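Local coordinates for hypothetical protein TT1465 (Thermus thermophilus, PDB 1WEK) that is of unknown function but has the Rossmann-like alpha/beta fold of the SLOG clan and is found as an assembly of six chains, at residues Leu22-Glu27 with Leu118-Val123; Glu27-Leu32 with Arg124-Val129; Val37-Val42 with Gly71-Gly76; Gly97-Leu102 with Thr113-Leu118; Phe135-Gly140 with Phe163-Leu168. All blocks are in the same frame, centred on the assembly; numbering follows the deposited sequence.

In the fold
Contacts 3, 4 and 5 belong to one parallel sheet. Contacts 1 and 2 join the two helices, 17-34 and 121-130, that pack on one of its faces. Contacts 3 and 5 are buried, each inside a beta-alpha-beta unit, and combine regular backbone ladders with aliphatic or aromatic side chains. Contact 4 lies at the sheet edge within this chain, is partly exposed, and carries more polar side chains. Contact 2 is buried and joins apolar side chains, with no hydrogen bond across. Contact 1, farther out, adds a hydrogen bond from a backbone N-H to a carboxylate and shares Leu118 with contact 4. Contacts 1, 2 and 4 all touch a neighbouring subunit.

Contact 1 of 5, residues Leu22-Glu27 with Leu118-Val123; sequences LAEFVE and LRYFFV
Glu24 on helix 17-34 makes the one hydrogen bond to residues 118-123. Arg119 N donates to Glu24 OE1 over 3.0 Å, with an N-H...O angle of 163°. The donor comes from the syn side, 34° out of the carboxylate plane. The Glu24 chain is extended beyond CG, and CD is anti to CA (chi2 -179°), which carries the carboxylate out to the turn. Glu24 OE2 lies at the edge of the Tyr120 ring, 3.6 Å from Tyr120 CD1. The guanidinium of Arg119 forms its salt bridge with Glu101 instead.

Apolar contacts make up the rest. Leu118 CD2 touches Glu24 CB at 3.8 Å. Val123 CG2 sits over one face of the Phe25 ring, 4.1 Å from its centroid, a CH-pi contact. Phe25 CZ meets the edge of the Phe122 ring, 4.1 Å from Phe122 CD1, and the two side chains cross at about a right angle. Phe122 also packs on Val126 of a neighbouring subunit.

Arg119 directly precedes Tyr120, the N-cap of helix 121-130. The bond from Arg119 N, helped by a long, weak ion pair to Arg20, probably favours the charged form of the buried Glu24.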
# COMPACT_ATOMS: atom_id res chain seq x y z
N LEU A 22 -5.47 4.46 7.25
CA LEU A 22 -5.14 3.04 7.17
C LEU A 22 -4.44 2.56 8.44
O LEU A 22 -4.71 1.46 8.94
CB LEU A 22 -4.22 2.76 5.96
CG LEU A 22 -4.96 2.65 4.62
CD1 LEU A 22 -3.97 2.45 3.48
CD2 LEU A 22 -5.93 1.49 4.70
N ALA A 23 -3.52 3.38 8.94
CA ALA A 23 -2.77 3.07 10.15
C ALA A 23 -3.74 2.89 11.32
O ALA A 23 -3.57 1.99 12.14
CB ALA A 23 -1.78 4.20 10.45
N GLU A 24 -4.76 3.74 11.38
CA GLU A 24 -5.74 3.66 12.46
C GLU A 24 -6.61 2.41 12.36
O GLU A 24 -6.91 1.78 13.37
CB GLU A 24 -6.60 4.93 12.50
CG GLU A 24 -5.82 6.18 12.91
CD GLU A 24 -6.67 7.44 12.96
OE1 GLU A 24 -6.14 8.51 13.37
OE2 GLU A 24 -7.86 7.38 12.60
N PHE A 25 -7.00 2.04 11.14
CA PHE A 25 -7.80 0.83 10.92
C PHE A 25 -6.97 -0.39 11.31
O PHE A 25 -7.40 -1.24 12.08
CB PHE A 25 -8.18 0.70 9.44
CG PHE A 25 -9.48 1.35 9.08
CD1 PHE A 25 -9.58 2.15 7.93
CD2 PHE A 25 -10.62 1.17 9.88
CE1 PHE A 25 -10.80 2.75 7.58
CE2 PHE A 25 -11.84 1.78 9.53
CZ PHE A 25 -11.93 2.56 8.39
N VAL A 26 -5.76 -0.47 10.75
CA VAL A 26 -4.87 -1.58 11.02
C VAL A 26 -4.55 -1.72 12.50
O VAL A 26 -4.56 -2.82 13.05
CB VAL A 26 -3.56 -1.46 10.21
CG1 VAL A 26 -2.61 -2.59 10.58
CG2 VAL A 26 -3.86 -1.54 8.72
N GLU A 27 -4.25 -0.60 13.14
CA GLU A 27 -3.94 -0.63 14.56
C GLU A 27 -5.18 -1.05 15.33
O GLU A 27 -5.12 -1.86 16.25
CB GLU A 27 -3.48 0.75 15.04
CG GLU A 27 -2.96 0.73 16.47
CD GLU A 27 -2.69 2.12 17.02
OE1 GLU A 27 -2.41 2.23 18.23
OE2 GLU A 27 -2.77 3.10 16.23
N LEU A 118 -7.97 8.10 17.89
CA LEU A 118 -8.30 8.18 16.48
C LEU A 118 -8.64 9.61 16.08
O LEU A 118 -9.30 10.33 16.82
CB LEU A 118 -9.52 7.28 16.22
CG LEU A 118 -9.38 5.84 16.71
CD1 LEU A 118 -10.76 5.19 16.89
CD2 LEU A 118 -8.53 5.06 15.72
N ARG A 119 -8.19 10.02 14.90
CA ARG A 119 -8.49 11.36 14.41
C ARG A 119 -9.84 11.38 13.69
O ARG A 119 -10.50 12.41 13.61
CB ARG A 119 -7.40 11.82 13.42
CG ARG A 119 -6.10 12.35 14.05
CD ARG A 119 -6.30 13.75 14.67
NE ARG A 119 -5.16 14.66 14.45
CZ ARG A 119 -3.99 14.59 15.07
NH1 ARG A 119 -3.76 13.66 15.99
NH2 ARG A 119 -3.03 15.46 14.79
N TYR A 120 -10.26 10.21 13.21
CA TYR A 120 -11.49 10.10 12.43
C TYR A 120 -12.70 9.39 13.02
O TYR A 120 -12.62 8.23 13.43
CB TYR A 120 -11.15 9.46 11.10
CG TYR A 120 -10.15 10.27 10.32
CD1 TYR A 120 -8.81 9.88 10.23
CD2 TYR A 120 -10.55 11.44 9.68
CE1 TYR A 120 -7.89 10.64 9.51
CE2 TYR A 120 -9.64 12.21 8.96
CZ TYR A 120 -8.32 11.80 8.87
OH TYR A 120 -7.46 12.53 8.08
N PHE A 121 -13.83 10.09 13.03
CA PHE A 121 -15.06 9.50 13.55
C PHE A 121 -15.40 8.19 12.83
O PHE A 121 -15.73 7.20 13.48
CB PHE A 121 -16.24 10.48 13.39
CG PHE A 121 -16.40 11.45 14.54
CD1 PHE A 121 -16.07 12.79 14.38
CD2 PHE A 121 -16.87 11.03 15.77
CE1 PHE A 121 -16.20 13.69 15.43
CE2 PHE A 121 -17.00 11.92 16.83
CZ PHE A 121 -16.67 13.26 16.66
N PHE A 122 -15.30 8.18 11.50
CA PHE A 122 -15.64 6.96 10.77
C PHE A 122 -14.79 5.75 11.18
O PHE A 122 -15.33 4.65 11.33
CB PHE A 122 -15.61 7.20 9.24
CG PHE A 122 -14.25 7.46 8.65
CD1 PHE A 122 -13.40 6.41 8.32
CD2 PHE A 122 -13.84 8.76 8.35
CE1 PHE A 122 -12.17 6.64 7.69
CE2 PHE A 122 -12.62 9.00 7.72
CZ PHE A 122 -11.78 7.94 7.39
N VAL A 123 -13.49 5.91 11.38
CA VAL A 123 -12.67 4.77 11.81
C VAL A 123 -13.20 4.27 13.17
O VAL A 123 -13.42 3.09 13.37
CB VAL A 123 -11.19 5.13 11.98
CG1 VAL A 123 -10.42 3.92 12.53
CG2 VAL A 123 -10.60 5.56 10.63

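Contact 2 of 5, residues Glu27-Leu32 with Arg124-Val129; sequences EGFETL and RKVLFV
Leu127 packs onto Gly28, Phe29 and Leu32 where two helices on one face of the parallel alpha/beta sheet run side by side. The short helical segments are nearly parallel, at 25°, and their axes approach to 10.6 Å.

The tight part centres on Leu127. Gly28 has no side chain, and Leu127 CD1 comes within 3.9 Å of its CA. The other methyl, Leu127 CD2, touches Phe29 CD1 at 3.8 Å, with the two side chains about perpendicular. On the next turn of the helix, Leu32 CD1 lies 3.9 Å from Leu127 CB and also reaches the carbonyl of that leucine. Toward the sheet, Leu127 also touches Leu98 and Leu118.

The looser part is at Val126. Its CG1 is 4.4 Å from Phe29 CE1, near the plane of the ring and at its edge. This side faces another chain: Phe122 of a neighbouring subunit packs on Val126, and Glu13 of that subunit on Phe29. The Phe29 ring also makes a cation-pi contact with Arg130.

No hydrogen bond crosses between the helices. Within helix 17-34, Glu27 O accepts from both Thr31 N and Thr31 OG1, each at 3.0 Å, from opposite faces of its carbonyl plane.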
# COMPACT_ATOMS: atom_id res chain seq x y z
N GLU A 27 -4.25 -0.60 13.14
CA GLU A 27 -3.94 -0.63 14.56
C GLU A 27 -5.18 -1.05 15.33
O GLU A 27 -5.12 -1.86 16.25
CB GLU A 27 -3.48 0.75 15.04
CG GLU A 27 -2.96 0.73 16.47
CD GLU A 27 -2.69 2.12 17.02
OE1 GLU A 27 -2.41 2.23 18.23
OE2 GLU A 27 -2.77 3.10 16.23
N GLY A 28 -6.32 -0.48 14.94
CA GLY A 28 -7.57 -0.82 15.59
C GLY A 28 -7.88 -2.31 15.48
O GLY A 28 -8.28 -2.94 16.46
N PHE A 29 -7.68 -2.89 14.29
CA PHE A 29 -7.96 -4.31 14.13
C PHE A 29 -7.02 -5.17 14.98
O PHE A 29 -7.46 -6.11 15.65
CB PHE A 29 -7.85 -4.73 12.66
CG PHE A 29 -8.82 -4.03 11.73
CD1 PHE A 29 -9.92 -3.33 12.23
CD2 PHE A 29 -8.61 -4.05 10.35
CE1 PHE A 29 -10.80 -2.66 11.37
CE2 PHE A 29 -9.49 -3.39 9.48
CZ PHE A 29 -10.58 -2.68 9.99
N GLU A 30 -5.73 -4.84 14.95
CA GLU A 30 -4.71 -5.58 15.70
C GLU A 30 -5.01 -5.61 17.18
O GLU A 30 -4.89 -6.64 17.84
CB GLU A 30 -3.32 -4.96 15.49
CG GLU A 30 -2.82 -4.97 14.05
CD GLU A 30 -1.45 -4.33 13.88
OE1 GLU A 30 -1.12 -3.37 14.62
OE2 GLU A 30 -0.69 -4.76 12.98
N THR A 31 -5.42 -4.46 17.70
CA THR A 31 -5.73 -4.32 19.11
C THR A 31 -7.00 -5.04 19.53
O THR A 31 -6.96 -5.96 20.35
CB THR A 31 -5.82 -2.84 19.48
OG1 THR A 31 -4.57 -2.22 19.17
CG2 THR A 31 -6.13 -2.65 20.94
N LEU A 32 -8.14 -4.65 18.97
CA LEU A 32 -9.40 -5.28 19.34
C LEU A 32 -9.45 -6.77 19.04
O LEU A 32 -10.11 -7.51 19.76
CB LEU A 32 -10.58 -4.56 18.66
CG LEU A 32 -10.66 -3.04 18.87
CD1 LEU A 32 -12.04 -2.52 18.49
CD2 LEU A 32 -10.36 -2.69 20.32
N ARG A 124 -13.42 5.20 14.08
CA ARG A 124 -13.92 4.88 15.41
C ARG A 124 -15.27 4.14 15.35
O ARG A 124 -15.49 3.17 16.08
CB ARG A 124 -14.04 6.18 16.21
CG ARG A 124 -14.82 6.07 17.47
CD ARG A 124 -14.55 7.26 18.35
NE ARG A 124 -15.76 7.97 18.71
CZ ARG A 124 -15.90 8.66 19.83
NH1 ARG A 124 -14.91 8.72 20.71
NH2 ARG A 124 -17.03 9.32 20.06
N LYS A 125 -16.17 4.59 14.46
CA LYS A 125 -17.48 3.97 14.30
C LYS A 125 -17.36 2.53 13.80
O LYS A 125 -18.19 1.69 14.14
CB LYS A 125 -18.34 4.73 13.29
CG LYS A 125 -18.64 6.19 13.61
CD LYS A 125 -20.00 6.34 14.27
CE LYS A 125 -20.57 7.73 14.01
NZ LYS A 125 -20.67 7.98 12.54
N VAL A 126 -16.36 2.27 12.96
CA VAL A 126 -16.15 0.94 12.42
C VAL A 126 -15.68 0.02 13.55
O VAL A 126 -16.18 -1.10 13.70
CB VAL A 126 -15.08 0.94 11.28
CG1 VAL A 126 -14.60 -0.49 11.02
CG2 VAL A 126 -15.67 1.52 9.99
N LEU A 127 -14.74 0.49 14.36
CA LEU A 127 -14.23 -0.31 15.46
C LEU A 127 -15.31 -0.59 16.49
O LEU A 127 -15.24 -1.57 17.21
CB LEU A 127 -13.03 0.39 16.12
CG LEU A 127 -11.86 0.56 15.16
CD1 LEU A 127 -10.75 1.37 15.82
CD2 LEU A 127 -11.36 -0.82 14.73
N PHE A 128 -16.30 0.29 16.56
CA PHE A 128 -17.39 0.12 17.51
C PHE A 128 -18.32 -1.06 17.16
O PHE A 128 -18.95 -1.64 18.04
CB PHE A 128 -18.21 1.41 17.58
CG PHE A 128 -17.92 2.25 18.79
CD1 PHE A 128 -17.63 3.61 18.66
CD2 PHE A 128 -17.96 1.69 20.06
CE1 PHE A 128 -17.39 4.41 19.78
CE2 PHE A 128 -17.72 2.48 21.20
CZ PHE A 128 -17.44 3.84 21.05
N VAL A 129 -18.40 -1.41 15.88
CA VAL A 129 -19.28 -2.51 15.48
C VAL A 129 -18.55 -3.79 15.07
O VAL A 129 -19.01 -4.90 15.37
CB VAL A 129 -20.21 -2.10 14.30
CG1 VAL A 129 -20.96 -0.83 14.65
CG2 VAL A 129 -19.41 -1.89 13.06

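Contact 3 of 5, residues Val37-Val42 with Gly71-Gly76; sequences VPLVSV and GVVTGG
Val73 packs beside Leu39 and across the backbone of Val40. Its CB lies 4.0 Å from Val40 O. From there the side chain forks. CG2 is anti to the carbonyl carbon and turns to the neighbouring strand, where it touches Leu39 CB at 4.0 Å and, slightly farther off, Leu39 CD2. CG1 is anti to the backbone N (chi1 -177°) and meets Leu98 on the next strand of the sheet. Val73 therefore spans from one flanking strand to the other, on the face that also holds Leu39 and Ser41. There Ser41 OG is hydrogen-bonded to Phe128 O.

Leu39 CD2 also reaches Gly71, 4.1 Å from its CA. Gly71 has no side chain, and Val37 CG2 approaches its N to 3.8 Å.

The two strands belong to a beta-alpha-beta unit, strand 39-43, helix 53-68 and strand 71-74, in the middle of the Rossmann-like sheet. They run parallel. Gly71 N donates to Pro38 O, Val40 N to Gly71 O, Val73 N to Val40 O and Val42 N to Val73 O, each at 3.0 Å. The first bond is almost straight, with an N-H...O angle of 175°. At the third, the donor is tilted 28° from the plane of the Val40 carbonyl.

On the other face Val40 and Val72 point out, and Val72 packs on Ala88 of helix 79-90. Past the last ladder bond a water joins the chains, donating to Val42 O and accepting from Gly75 N at 2.9 Å. Thr74 OG1 accepts from Gly76 N in an ST turn, and also bonds to Asn85.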
# COMPACT_ATOMS: atom_id res chain seq x y z
N VAL A 37 -12.45 -11.42 25.32
CA VAL A 37 -13.74 -11.39 25.97
C VAL A 37 -14.71 -10.78 24.97
O VAL A 37 -14.32 -10.00 24.10
CB VAL A 37 -13.71 -10.53 27.24
CG1 VAL A 37 -12.80 -11.18 28.28
CG2 VAL A 37 -13.22 -9.13 26.90
N PRO A 38 -15.99 -11.17 25.05
CA PRO A 38 -17.00 -10.63 24.14
C PRO A 38 -17.03 -9.13 24.44
O PRO A 38 -16.98 -8.73 25.61
CB PRO A 38 -18.26 -11.35 24.58
CG PRO A 38 -17.75 -12.63 25.12
CD PRO A 38 -16.58 -12.19 25.94
N LEU A 39 -17.09 -8.31 23.40
CA LEU A 39 -17.09 -6.87 23.58
C LEU A 39 -18.45 -6.24 23.33
O LEU A 39 -19.11 -6.51 22.31
CB LEU A 39 -16.04 -6.23 22.68
CG LEU A 39 -14.60 -6.71 22.89
CD1 LEU A 39 -13.71 -6.17 21.81
CD2 LEU A 39 -14.11 -6.26 24.25
N VAL A 40 -18.85 -5.40 24.27
CA VAL A 40 -20.11 -4.68 24.23
C VAL A 40 -19.86 -3.18 24.07
O VAL A 40 -19.14 -2.57 24.87
CB VAL A 40 -20.90 -4.91 25.53
CG1 VAL A 40 -22.13 -4.03 25.56
CG2 VAL A 40 -21.29 -6.39 25.64
N SER A 41 -20.42 -2.60 23.02
CA SER A 41 -20.26 -1.17 22.77
C SER A 41 -21.29 -0.43 23.60
O SER A 41 -22.47 -0.80 23.60
CB SER A 41 -20.43 -0.86 21.30
OG SER A 41 -19.27 -1.27 20.61
N VAL A 42 -20.84 0.59 24.32
CA VAL A 42 -21.71 1.35 25.20
C VAL A 42 -21.60 2.85 24.94
O VAL A 42 -20.51 3.39 24.77
CB VAL A 42 -21.35 1.04 26.67
CG1 VAL A 42 -22.36 1.67 27.62
CG2 VAL A 42 -21.32 -0.47 26.86
N GLY A 71 -16.33 -7.25 28.10
CA GLY A 71 -15.42 -6.13 28.12
C GLY A 71 -16.26 -4.98 27.57
O GLY A 71 -17.14 -5.21 26.73
N VAL A 72 -16.06 -3.76 28.05
CA VAL A 72 -16.83 -2.65 27.53
C VAL A 72 -15.95 -1.79 26.64
O VAL A 72 -14.75 -1.63 26.89
CB VAL A 72 -17.42 -1.76 28.65
CG1 VAL A 72 -18.37 -2.57 29.50
CG2 VAL A 72 -16.32 -1.15 29.50
N VAL A 73 -16.55 -1.28 25.57
CA VAL A 73 -15.87 -0.41 24.62
C VAL A 73 -16.68 0.88 24.55
O VAL A 73 -17.88 0.85 24.24
CB VAL A 73 -15.82 -1.05 23.22
CG1 VAL A 73 -15.05 -0.16 22.28
CG2 VAL A 73 -15.17 -2.42 23.30
N THR A 74 -16.04 2.00 24.87
CA THR A 74 -16.70 3.31 24.84
C THR A 74 -15.81 4.27 24.05
O THR A 74 -14.74 3.88 23.57
CB THR A 74 -16.85 3.91 26.25
OG1 THR A 74 -15.57 4.37 26.71
CG2 THR A 74 -17.40 2.92 27.22
N GLY A 75 -16.26 5.51 23.92
CA GLY A 75 -15.47 6.50 23.20
C GLY A 75 -14.35 7.09 24.06
O GLY A 75 -13.68 8.05 23.66
N GLY A 76 -14.15 6.53 25.25
CA GLY A 76 -13.09 7.00 26.14
C GLY A 76 -13.25 8.40 26.71
O GLY A 76 -12.35 8.87 27.42
O HOH W 1 -19.16 5.80 23.91

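Contact 4 of 5, residues Gly97-Leu102 with Thr113-Leu118; sequences GLNIEL and THALSL
Two parallel strands form the edge of the Rossmann-like sheet within this chain, with Leu98 beside Leu116 and Asn99 beside Ser117. Strand 114-118 is outermost. Ten residues without a helix connect the two segments, unlike a usual beta-alpha-beta crossover.

The ladder starts with Gly97 N to His114 O and Leu116 N to Gly97 O, both 3.0 Å. It ends with Leu118 N to Asn99 O at 2.8 Å and Glu101 N to Leu118 O at 2.9 Å. Between them, the bond from Asn99 N to Leu116 O is weak, with an N-H...O angle of only 124°.

Leu98, Ile100, Leu116 and Leu118 point to one face, which helices 17-34 and 121-130 cover. Leu98 and Leu116 lie side by side and point the same way, with Leu98 CD2 4.1 Å from Leu116 CD1. Leu98 CB is also close to Leu118 CD1, at 4.2 Å.

The other face carries Asn99, Ala115 and Ser117. Asn99 OD1 accepts a hydrogen bond from Gln112 NE2. Past the strand end, Glu101 CG lies 3.1 Å from Leu118 O. Glu101 OE1 forms a salt bridge with Arg119, and Glu101 O is bonded to Lys159 of a neighbouring subunit. Ile100 CG1 is anti to the backbone N (chi1 -179°), and a chi2 of 68° then sets Ile100 CD1 3.4 Å from Leu118 O.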
# COMPACT_ATOMS: atom_id res chain seq x y z
N GLY A 97 -11.37 2.24 25.30
CA GLY A 97 -11.79 3.58 24.93
C GLY A 97 -11.33 3.86 23.52
O GLY A 97 -10.16 3.64 23.19
N LEU A 98 -12.25 4.31 22.67
CA LEU A 98 -11.92 4.63 21.29
C LEU A 98 -11.96 6.16 21.25
O LEU A 98 -12.88 6.76 20.70
CB LEU A 98 -12.95 4.03 20.33
CG LEU A 98 -13.18 2.51 20.37
CD1 LEU A 98 -14.29 2.12 19.39
CD2 LEU A 98 -11.89 1.79 20.00
N ASN A 99 -10.95 6.77 21.86
CA ASN A 99 -10.86 8.22 21.98
C ASN A 99 -10.78 8.96 20.66
O ASN A 99 -10.02 8.58 19.76
CB ASN A 99 -9.67 8.58 22.88
CG ASN A 99 -9.64 7.75 24.15
OD1 ASN A 99 -9.10 6.65 24.17
ND2 ASN A 99 -10.26 8.26 25.21
N ILE A 100 -11.57 10.01 20.54
CA ILE A 100 -11.60 10.79 19.32
C ILE A 100 -10.88 12.11 19.52
O ILE A 100 -11.09 12.79 20.52
CB ILE A 100 -13.05 11.06 18.89
CG1 ILE A 100 -13.07 11.85 17.59
CG2 ILE A 100 -13.78 11.79 20.00
CD1 ILE A 100 -12.58 11.07 16.39
N GLU A 101 -10.00 12.47 18.59
CA GLU A 101 -9.26 13.72 18.69
C GLU A 101 -10.10 14.87 18.15
O GLU A 101 -10.44 14.90 16.97
CB GLU A 101 -7.95 13.60 17.91
CG GLU A 101 -7.26 12.26 18.17
CD GLU A 101 -5.83 12.21 17.65
OE1 GLU A 101 -5.00 13.01 18.12
OE2 GLU A 101 -5.55 11.36 16.78
N LEU A 102 -10.43 15.82 19.03
CA LEU A 102 -11.26 16.97 18.67
C LEU A 102 -10.58 18.32 18.86
O LEU A 102 -9.68 18.47 19.70
CB LEU A 102 -12.56 16.97 19.48
CG LEU A 102 -13.53 15.79 19.37
CD1 LEU A 102 -14.81 16.09 20.19
CD2 LEU A 102 -13.88 15.55 17.92
N THR A 113 -8.56 0.03 30.06
CA THR A 113 -7.58 -1.06 30.06
C THR A 113 -6.84 -1.06 28.72
O THR A 113 -5.73 -1.58 28.60
CB THR A 113 -8.28 -2.42 30.26
OG1 THR A 113 -8.58 -2.59 31.66
CG2 THR A 113 -7.39 -3.57 29.82
N HIS A 114 -7.47 -0.47 27.71
CA HIS A 114 -6.91 -0.37 26.37
C HIS A 114 -7.42 0.94 25.77
O HIS A 114 -8.63 1.11 25.59
CB HIS A 114 -7.39 -1.53 25.50
CG HIS A 114 -6.89 -2.87 25.94
ND1 HIS A 114 -5.61 -3.32 25.67
CD2 HIS A 114 -7.49 -3.86 26.64
CE1 HIS A 114 -5.45 -4.53 26.18
NE2 HIS A 114 -6.58 -4.88 26.77
N ALA A 115 -6.51 1.85 25.46
CA ALA A 115 -6.87 3.14 24.90
C ALA A 115 -6.32 3.37 23.50
O ALA A 115 -5.13 3.19 23.24
CB ALA A 115 -6.40 4.25 25.83
N LEU A 116 -7.20 3.75 22.59
CA LEU A 116 -6.80 4.03 21.23
C LEU A 116 -7.23 5.47 20.91
O LEU A 116 -8.30 5.91 21.33
CB LEU A 116 -7.50 3.06 20.27
CG LEU A 116 -6.98 1.61 20.27
CD1 LEU A 116 -7.94 0.70 19.54
CD2 LEU A 116 -5.59 1.59 19.60
N SER A 117 -6.37 6.22 20.23
CA SER A 117 -6.72 7.59 19.86
C SER A 117 -6.81 7.65 18.36
O SER A 117 -5.87 7.30 17.64
CB SER A 117 -5.71 8.61 20.41
OG SER A 117 -4.39 8.15 20.30
N LEU A 118 -7.97 8.10 17.89
CA LEU A 118 -8.30 8.18 16.48
C LEU A 118 -8.64 9.61 16.08
O LEU A 118 -9.30 10.33 16.82
CB LEU A 118 -9.52 7.28 16.22
CG LEU A 118 -9.38 5.84 16.71
CD1 LEU A 118 -10.76 5.19 16.89
CD2 LEU A 118 -8.53 5.06 15.72

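Contact 5 of 5, residues Phe135-Gly140 with Phe163-Leu168; sequences FVFLPG and FPVFLL
Leu168, Phe135 and Phe137 bury the most surface where strand 132-137 pairs with strand 165-168. Helix 142-156 connects the two strands in a beta-alpha-beta unit.

Leu168 packs with its CD1 methyl. This atom touches Leu138 CD2 at 3.6 Å and Val136 CG1 at 3.8 Å. Leu138 and Leu168 lie side by side and point the same way. The backbone of Leu168 is held as well: its N donates to Phe137 O, and its O accepts from Trp173 NE1.

Phe135 and Phe137 point to the face of Val165 and Leu167; Val136 and Phe166 point to the other. Phe135 CD1 meets Val165 CG2 at 4.1 Å, and Pro164 O lies near the plane of the Phe135 ring, at its edge. Phe137 CE1 touches Val165 CG1 at 4.0 Å, and its CB touches Leu167 CD2 at 3.8 Å. Phe137 CG stands beside the backbone N (chi1 -63°), which helps bring the ring edge to Phe166 O, in plane and 3.6 Å from Phe137 CD1. The same carbonyl accepts from Phe137 N at 2.8 Å. The Phe137 ring also stacks with Phe43 of the neighbouring strand.

Phe135 N to Pro164 O and Phe166 N to Phe135 O complete the four ladder bonds. These are all backbone bonds; no side chain hydrogen-bonds across the pair. Side chains meet one another through carbon alone, while backbone carbonyls touch ring edges and Pro139 CD.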
# COMPACT_ATOMS: atom_id res chain seq x y z
N PHE A 135 -25.06 -3.49 21.75
CA PHE A 135 -24.95 -2.04 21.85
C PHE A 135 -25.94 -1.51 22.89
O PHE A 135 -27.12 -1.85 22.86
CB PHE A 135 -25.28 -1.35 20.51
CG PHE A 135 -24.48 -1.86 19.36
CD1 PHE A 135 -24.89 -3.00 18.67
CD2 PHE A 135 -23.29 -1.23 19.01
CE1 PHE A 135 -24.11 -3.52 17.63
CE2 PHE A 135 -22.50 -1.74 17.98
CZ PHE A 135 -22.91 -2.88 17.29
N VAL A 136 -25.44 -0.68 23.80
CA VAL A 136 -26.27 -0.08 24.83
C VAL A 136 -26.21 1.46 24.72
O VAL A 136 -25.14 2.06 24.79
CB VAL A 136 -25.81 -0.48 26.25
CG1 VAL A 136 -26.87 -0.07 27.28
CG2 VAL A 136 -25.57 -2.01 26.32
N PHE A 137 -27.36 2.09 24.55
CA PHE A 137 -27.39 3.55 24.46
C PHE A 137 -28.01 4.20 25.69
O PHE A 137 -29.19 4.03 25.98
CB PHE A 137 -28.13 3.95 23.18
CG PHE A 137 -27.43 3.48 21.92
CD1 PHE A 137 -27.63 2.19 21.45
CD2 PHE A 137 -26.49 4.28 21.29
CE1 PHE A 137 -26.89 1.69 20.37
CE2 PHE A 137 -25.73 3.79 20.20
CZ PHE A 137 -25.94 2.49 19.74
N LEU A 138 -27.19 4.93 26.45
CA LEU A 138 -27.67 5.62 27.64
C LEU A 138 -27.99 7.07 27.26
O LEU A 138 -27.60 7.52 26.18
CB LEU A 138 -26.59 5.58 28.75
CG LEU A 138 -26.35 4.21 29.39
CD1 LEU A 138 -24.84 3.95 29.55
CD2 LEU A 138 -27.05 4.16 30.73
N PRO A 139 -28.74 7.80 28.10
CA PRO A 139 -29.01 9.19 27.71
C PRO A 139 -27.72 9.85 27.24
O PRO A 139 -26.65 9.68 27.86
CB PRO A 139 -29.54 9.81 29.00
CG PRO A 139 -30.37 8.68 29.57
CD PRO A 139 -29.51 7.43 29.31
N GLY A 140 -27.82 10.57 26.13
CA GLY A 140 -26.69 11.27 25.54
C GLY A 140 -27.22 12.37 24.62
O GLY A 140 -28.41 12.71 24.67
N PHE A 163 -27.16 -8.10 16.31
CA PHE A 163 -26.89 -8.20 17.73
C PHE A 163 -27.88 -7.34 18.51
O PHE A 163 -28.50 -6.46 17.95
CB PHE A 163 -25.46 -7.78 18.04
CG PHE A 163 -24.42 -8.67 17.41
CD1 PHE A 163 -23.84 -8.32 16.19
CD2 PHE A 163 -24.04 -9.86 18.03
CE1 PHE A 163 -22.87 -9.14 15.60
CE2 PHE A 163 -23.07 -10.68 17.45
CZ PHE A 163 -22.49 -10.32 16.23
N PRO A 164 -28.02 -7.59 19.82
CA PRO A 164 -28.96 -6.79 20.62
C PRO A 164 -28.65 -5.29 20.70
O PRO A 164 -27.50 -4.88 20.80
CB PRO A 164 -28.88 -7.44 22.01
CG PRO A 164 -28.31 -8.79 21.76
CD PRO A 164 -27.33 -8.59 20.65
N VAL A 165 -29.70 -4.48 20.63
CA VAL A 165 -29.57 -3.02 20.76
C VAL A 165 -30.51 -2.58 21.88
O VAL A 165 -31.71 -2.87 21.85
CB VAL A 165 -29.95 -2.27 19.48
CG1 VAL A 165 -29.97 -0.77 19.77
CG2 VAL A 165 -28.95 -2.57 18.37
N PHE A 166 -29.97 -1.91 22.89
CA PHE A 166 -30.80 -1.44 23.99
C PHE A 166 -30.70 0.06 24.20
O PHE A 166 -29.66 0.67 23.96
CB PHE A 166 -30.38 -2.14 25.29
CG PHE A 166 -30.62 -3.61 25.30
CD1 PHE A 166 -29.67 -4.48 24.80
CD2 PHE A 166 -31.81 -4.12 25.80
CE1 PHE A 166 -29.89 -5.85 24.82
CE2 PHE A 166 -32.04 -5.48 25.82
CZ PHE A 166 -31.08 -6.34 25.33
N LEU A 167 -31.80 0.67 24.65
CA LEU A 167 -31.83 2.09 24.96
C LEU A 167 -32.22 2.14 26.43
O LEU A 167 -33.31 1.71 26.79
CB LEU A 167 -32.89 2.83 24.16
CG LEU A 167 -32.96 2.66 22.64
CD1 LEU A 167 -33.79 3.79 22.09
CD2 LEU A 167 -31.56 2.68 22.01
N LEU A 168 -31.32 2.63 27.26
CA LEU A 168 -31.61 2.72 28.68
C LEU A 168 -32.23 4.05 29.04
O LEU A 168 -31.77 5.11 28.61
CB LEU A 168 -30.34 2.50 29.50
CG LEU A 168 -30.04 1.04 29.83
CD1 LEU A 168 -28.68 0.91 30.51
CD2 LEU A 168 -31.16 0.51 30.74